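Local atomic coordinates of antisigma-factor antagonist STAS (Rhodobacter sphaeroides, PDB entry 3LKL), a protein that probably carries sulfate or a related anion across the membrane as a SulP-family transporter, this chain being its C-terminal STAS domain. Residues D32-F37 and D65-K70; S8-C13 and F39-E44. All blocks are in the same frame, centred on the assembly; numbering follows the deposited sequence.

How the contacts relate
Contacts 1 and 2 belong to the same STAS domain, with their centres about 14 Å apart. Contact 1 joins helix 30-35 to helix 58-73, its centre about 6 Å from the centre of the chain, whereas contact 2 lies at the surface, where the end of strand 4-10 meets the loop 39-44. That loop follows helix 30-35, and Phe39, at the start of segment 39-44, packs against contact 1, its CG 3.5 Å from Lys70 CG and its CE1 3.7 Å from Ala67 O. The segments of the two contacts alternate along the chain.

Contact 1: residues D32-F37 and D65-K70; sequences DFMAAF and DMAVLK
Met34, a selenomethionine in this crystal, lays the end of its side chain over the beginning of the 65-70 segment, with the selenium 4.2 Å from Ala67 CB. Its CG lies anti to the carbonyl carbon (chi1 -70°), and further bends at chi2 and chi3 curl the chain and bring its terminal methyl to Met66 and Ala67. That methyl, CE, rests 3.8 Å from the backbone N of Ala67 and meets Met66 CE at 3.7 Å. Met66, also selenomethionine, crosses the Met34 side chain at about a right angle; the two touch mainly through their methyl ends, on the more exposed margin of the contact.

On the buried side, Phe37 CE2 stands 4.0 Å from Ala67 CB, approaching obliquely. The small methyl of Ala67 therefore has two neighbours from the other segment, the Phe37 ring and the Met34 selenium, and its short side chain is consistent with the close spacing of the backbones, 7.0 Å between the CA atoms of Met34 and Ala67. Phe37 is itself set against Phe33: its CE2 lies 3.6 Å above the plane of the Phe33 ring, toward the rim, so that the edge of one ring faces the surface of the other. No hydrogen bond crosses between the segments; the join is wholly van der Waals packing.

In the fold, this contact brings helix 30-35 against helix 58-73. Phe33 and Met34 extend the interface to Ala63 of the longer helix, while Phe33 also reaches Phe4 of strand 4-10 and Phe37 meets Tyr19 of strand 16-22 edge-to-face, joining segment 32-37 to the sheet of the STAS domain.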
loop_
_atom_site.group_PDB
_atom_site.type_symbol
_atom_site.label_atom_id
_atom_site.label_comp_id
_atom_site.label_asym_id
_atom_site.label_seq_id
_atom_site.Cartn_x
_atom_site.Cartn_y
_atom_site.Cartn_z
ATOM N N ASP A 32 -0.322 5.833 14.576
ATOM C CA ASP A 32 0.085 6.953 13.781
ATOM C C ASP A 32 -0.947 7.241 12.775
ATOM O O ASP A 32 -1.076 8.378 12.386
ATOM C CB ASP A 32 1.374 6.718 12.982
ATOM C CG ASP A 32 2.588 6.582 13.863
ATOM O OD1 ASP A 32 2.610 7.233 14.940
ATOM O OD2 ASP A 32 3.487 5.806 13.497
ATOM N N PHE A 33 -1.642 6.223 12.280
ATOM C CA PHE A 33 -2.660 6.493 11.271
ATOM C C PHE A 33 -3.731 7.364 11.897
ATOM O O PHE A 33 -4.141 8.402 11.314
ATOM C CB PHE A 33 -3.217 5.171 10.713
ATOM C CG PHE A 33 -4.509 5.269 9.934
ATOM C CD1 PHE A 33 -4.532 5.667 8.598
ATOM C CD2 PHE A 33 -5.680 4.773 10.472
ATOM C CE1 PHE A 33 -5.735 5.692 7.898
ATOM C CE2 PHE A 33 -6.885 4.837 9.779
ATOM C CZ PHE A 33 -6.916 5.285 8.505
HETATM N N MSE A 34 -4.212 6.950 13.054
HETATM C CA MSE A 34 -5.318 7.727 13.690
HETATM C C MSE A 34 -4.849 9.145 14.089
HETATM O O MSE A 34 -5.577 10.124 13.883
HETATM C CB MSE A 34 -5.755 6.990 14.934
HETATM C CG MSE A 34 -6.498 5.676 14.627
HETATM SE SE MSE A 34 -7.978 5.882 13.377
HETATM C CE MSE A 34 -9.410 6.404 14.491
ATOM N N ALA A 35 -3.592 9.245 14.505
ATOM C CA ALA A 35 -2.983 10.561 14.789
ATOM C C ALA A 35 -2.843 11.481 13.588
ATOM O O ALA A 35 -2.675 12.672 13.740
ATOM C CB ALA A 35 -1.659 10.379 15.418
ATOM N N ALA A 36 -2.916 10.959 12.374
ATOM C CA ALA A 36 -2.752 11.847 11.208
ATOM C C ALA A 36 -3.972 12.761 10.911
ATOM O O ALA A 36 -3.825 13.821 10.270
ATOM C CB ALA A 36 -2.307 10.992 9.970
ATOM N N PHE A 37 -5.149 12.424 11.434
ATOM C CA PHE A 37 -6.382 13.102 11.140
ATOM C C PHE A 37 -6.659 14.131 12.232
ATOM O O PHE A 37 -6.419 13.843 13.429
ATOM C CB PHE A 37 -7.502 12.097 11.194
ATOM C CG PHE A 37 -7.390 11.016 10.155
ATOM C CD1 PHE A 37 -7.558 11.313 8.815
ATOM C CD2 PHE A 37 -7.088 9.725 10.507
ATOM C CE1 PHE A 37 -7.444 10.351 7.851
ATOM C CE2 PHE A 37 -7.017 8.711 9.541
ATOM C CZ PHE A 37 -7.158 9.036 8.203
ATOM N N ASP A 65 -12.658 2.419 9.670
ATOM C CA ASP A 65 -14.115 2.607 9.857
ATOM C C ASP A 65 -14.342 3.545 11.058
ATOM O O ASP A 65 -15.212 4.357 11.060
ATOM C CB ASP A 65 -14.776 1.290 10.222
ATOM C CG ASP A 65 -14.917 0.313 9.006
ATOM O OD1 ASP A 65 -14.911 0.785 7.833
ATOM O OD2 ASP A 65 -15.073 -0.918 9.265
HETATM N N MSE A 66 -13.541 3.418 12.089
HETATM C CA MSE A 66 -13.635 4.404 13.189
HETATM C C MSE A 66 -13.353 5.842 12.761
HETATM O O MSE A 66 -14.119 6.742 13.123
HETATM C CB MSE A 66 -12.711 4.040 14.349
HETATM C CG MSE A 66 -13.504 3.248 15.483
HETATM SE SE MSE A 66 -12.284 2.590 16.890
HETATM C CE MSE A 66 -11.161 4.091 16.770
ATOM N N ALA A 67 -12.270 6.051 12.004
ATOM C CA ALA A 67 -11.933 7.363 11.451
ATOM C C ALA A 67 -13.177 7.912 10.713
ATOM O O ALA A 67 -13.608 9.027 10.959
ATOM C CB ALA A 67 -10.626 7.274 10.457
ATOM N N VAL A 68 -13.766 7.103 9.810
ATOM C CA VAL A 68 -14.956 7.498 9.055
ATOM C C VAL A 68 -16.093 7.905 10.017
ATOM O O VAL A 68 -16.685 8.984 9.883
ATOM C CB VAL A 68 -15.373 6.382 8.071
ATOM C CG1 VAL A 68 -16.839 6.659 7.510
ATOM C CG2 VAL A 68 -14.229 6.224 6.994
ATOM N N LEU A 69 -16.333 7.108 11.045
ATOM C CA LEU A 69 -17.456 7.414 11.941
ATOM C C LEU A 69 -17.174 8.679 12.774
ATOM O O LEU A 69 -18.086 9.470 13.037
ATOM C CB LEU A 69 -17.767 6.187 12.859
ATOM C CG LEU A 69 -18.428 4.993 12.127
ATOM C CD1 LEU A 69 -18.061 3.595 12.797
ATOM C CD2 LEU A 69 -19.938 5.216 11.999
ATOM N N LYS A 70 -15.920 8.872 13.165
ATOM C CA LYS A 70 -15.546 10.024 13.951
ATOM C C LYS A 70 -15.766 11.303 13.073
ATOM O O LYS A 70 -16.394 12.254 13.558
ATOM C CB LYS A 70 -14.163 9.839 14.475
ATOM C CG LYS A 70 -13.581 10.897 15.444
ATOM C CD LYS A 70 -14.517 11.428 16.604
ATOM C CE LYS A 70 -13.709 12.324 17.639
ATOM N NZ LYS A 70 -14.380 13.643 18.069
#

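Contact 2: residues S8-C13 and F39-E44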
loop_
_atom_site.group_PDB
_atom_site.type_symbol
_atom_site.label_atom_id
_atom_site.label_comp_id
_atom_site.label_asym_id
_atom_site.label_seq_id
_atom_site.Cartn_x
_atom_site.Cartn_y
_atom_site.Cartn_z
ATOM N N SER A 8 -2.311 15.695 3.563
ATOM C CA SER A 8 -3.640 16.178 3.214
ATOM C C SER A 8 -3.562 17.475 2.421
ATOM O O SER A 8 -2.564 18.151 2.417
ATOM C CB SER A 8 -4.515 16.350 4.464
ATOM O OG SER A 8 -4.134 17.531 5.172
ATOM N N GLU A 9 -4.621 17.757 1.717
ATOM C CA GLU A 9 -4.799 18.987 1.043
ATOM C C GLU A 9 -6.161 19.586 1.347
ATOM O O GLU A 9 -7.160 18.938 1.242
ATOM C CB GLU A 9 -4.650 18.788 -0.442
ATOM C CG GLU A 9 -4.733 20.070 -1.196
ATOM C CD GLU A 9 -4.770 19.899 -2.702
ATOM O OE1 GLU A 9 -4.052 19.034 -3.207
ATOM O OE2 GLU A 9 -5.515 20.621 -3.381
ATOM N N LEU A 10 -6.151 20.861 1.707
ATOM C CA LEU A 10 -7.337 21.677 1.925
ATOM C C LEU A 10 -7.835 22.413 0.715
ATOM O O LEU A 10 -7.108 22.927 -0.039
ATOM C CB LEU A 10 -7.107 22.666 3.049
ATOM C CG LEU A 10 -8.253 23.389 3.744
ATOM C CD1 LEU A 10 -9.250 22.470 4.317
ATOM C CD2 LEU A 10 -7.696 24.164 4.826
ATOM N N SER A 11 -9.127 22.417 0.575
ATOM C CA SER A 11 -9.938 23.287 -0.233
ATOM C C SER A 11 -9.599 24.792 -0.123
ATOM O O SER A 11 -9.120 25.287 0.879
ATOM C CB SER A 11 -11.354 23.122 0.270
ATOM O OG SER A 11 -12.274 23.604 -0.625
ATOM N N ALA A 12 -9.899 25.524 -1.170
ATOM C CA ALA A 12 -9.714 26.964 -1.147
ATOM C C ALA A 12 -10.554 27.591 -0.065
ATOM O O ALA A 12 -10.066 28.384 0.689
ATOM C CB ALA A 12 -10.051 27.542 -2.445
ATOM N N CYS A 13 -11.811 27.211 0.022
ATOM C CA CYS A 13 -12.692 27.782 0.990
ATOM C C CYS A 13 -12.631 27.079 2.339
ATOM O O CYS A 13 -13.293 27.469 3.244
ATOM C CB CYS A 13 -14.104 27.852 0.443
ATOM S SG CYS A 13 -14.339 28.995 -0.915
ATOM N N PHE A 39 -9.628 15.429 13.667
ATOM C CA PHE A 39 -11.018 15.058 13.755
ATOM C C PHE A 39 -11.978 16.198 14.017
ATOM O O PHE A 39 -13.124 16.197 13.471
ATOM C CB PHE A 39 -11.191 13.921 14.743
ATOM C CG PHE A 39 -10.730 12.605 14.202
ATOM C CD1 PHE A 39 -11.273 12.119 13.016
ATOM C CD2 PHE A 39 -9.779 11.864 14.841
ATOM C CE1 PHE A 39 -10.881 10.966 12.497
ATOM C CE2 PHE A 39 -9.371 10.650 14.348
ATOM C CZ PHE A 39 -9.926 10.182 13.155
ATOM N N ARG A 40 -11.523 17.230 14.709
ATOM C CA ARG A 40 -12.467 18.268 15.062
ATOM C C ARG A 40 -12.269 19.513 14.229
ATOM O O ARG A 40 -12.772 20.553 14.584
ATOM C CB ARG A 40 -12.369 18.563 16.541
ATOM C CG ARG A 40 -12.657 17.298 17.466
ATOM C CD ARG A 40 -12.020 17.433 18.872
ATOM N NE ARG A 40 -10.624 17.870 18.687
ATOM C CZ ARG A 40 -9.642 17.806 19.578
ATOM N NH1 ARG A 40 -9.815 17.275 20.797
ATOM N NH2 ARG A 40 -8.450 18.279 19.211
ATOM N N GLU A 41 -11.547 19.415 13.136
ATOM C CA GLU A 41 -11.464 20.492 12.213
ATOM C C GLU A 41 -12.802 20.627 11.565
ATOM O O GLU A 41 -13.383 19.678 11.169
ATOM C CB GLU A 41 -10.389 20.246 11.178
ATOM C CG GLU A 41 -10.407 21.219 10.028
ATOM C CD GLU A 41 -9.406 20.944 8.951
ATOM O OE1 GLU A 41 -8.849 19.874 8.866
ATOM O OE2 GLU A 41 -9.195 21.818 8.160
ATOM N N PRO A 42 -13.301 21.826 11.450
ATOM C CA PRO A 42 -14.616 21.991 10.891
ATOM C C PRO A 42 -14.556 21.806 9.400
ATOM O O PRO A 42 -13.852 22.504 8.743
ATOM C CB PRO A 42 -14.951 23.415 11.264
ATOM C CG PRO A 42 -13.684 24.068 11.397
ATOM C CD PRO A 42 -12.804 23.087 11.992
ATOM N N LEU A 43 -15.283 20.834 8.889
ATOM C CA LEU A 43 -15.282 20.591 7.493
ATOM C C LEU A 43 -16.613 20.128 7.065
ATOM O O LEU A 43 -17.267 19.389 7.725
ATOM C CB LEU A 43 -14.263 19.518 7.137
ATOM C CG LEU A 43 -12.779 19.715 7.383
ATOM C CD1 LEU A 43 -12.055 18.411 7.310
ATOM C CD2 LEU A 43 -12.196 20.654 6.445
ATOM N N GLU A 44 -16.998 20.534 5.902
ATOM C CA GLU A 44 -18.167 19.919 5.265
ATOM C C GLU A 44 -17.936 18.516 4.630
ATOM O O GLU A 44 -18.831 17.664 4.587
ATOM C CB GLU A 44 -18.664 20.867 4.159
ATOM C CG GLU A 44 -19.175 22.173 4.656
ATOM C CD GLU A 44 -19.831 22.984 3.529
ATOM O OE1 GLU A 44 -19.555 22.700 2.315
ATOM O OE2 GLU A 44 -20.651 23.873 3.875
#
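Strand 4-10 runs out at Leu10 while the irregular loop 39-44 passes at a distance, the nearest CA atoms, those of Leu10 and Leu43, being 9.8 Å apart, so that side chains alone bridge the separation. Leu10 provides everything from its side. Its CG is turned anti to the backbone N (chi1 -164°), which carries the branched end away from the strand and toward the loop, and a single methyl, CD1, makes both contacts.

One of them is to Leu43, whose CD2 lies 4.1 Å from Leu10 CD1, an ordinary methyl-to-methyl contact between two leucines that meet at a slant. The other is to Glu41, which comes from the opposite direction on an extended chain and places OE2 3.9 Å from the same CD1. This is a van der Waals approach of a carboxylate oxygen to a methyl group. The polar attachment of Glu41 is to Arg17 of strand 16-22, with which OE1 forms a salt bridge through NE.

The side chains of Leu10 and Leu43 both touch Arg17, and its NH1 is hydrogen-bonded to Ser8 OG. A second salt bridge, Glu44 OE1 to Arg15 NE, ties the far end of the loop to the chain just before strand 16-22.

Chemically, the direct contact is slight, one methyl against a methyl and a carboxylate oxygen, burying 73 Å² in all without a hydrogen bond, which suggests that the salt bridges of Glu41 and Glu44 probably contribute more to holding the loop at this sheet end than Leu10 does.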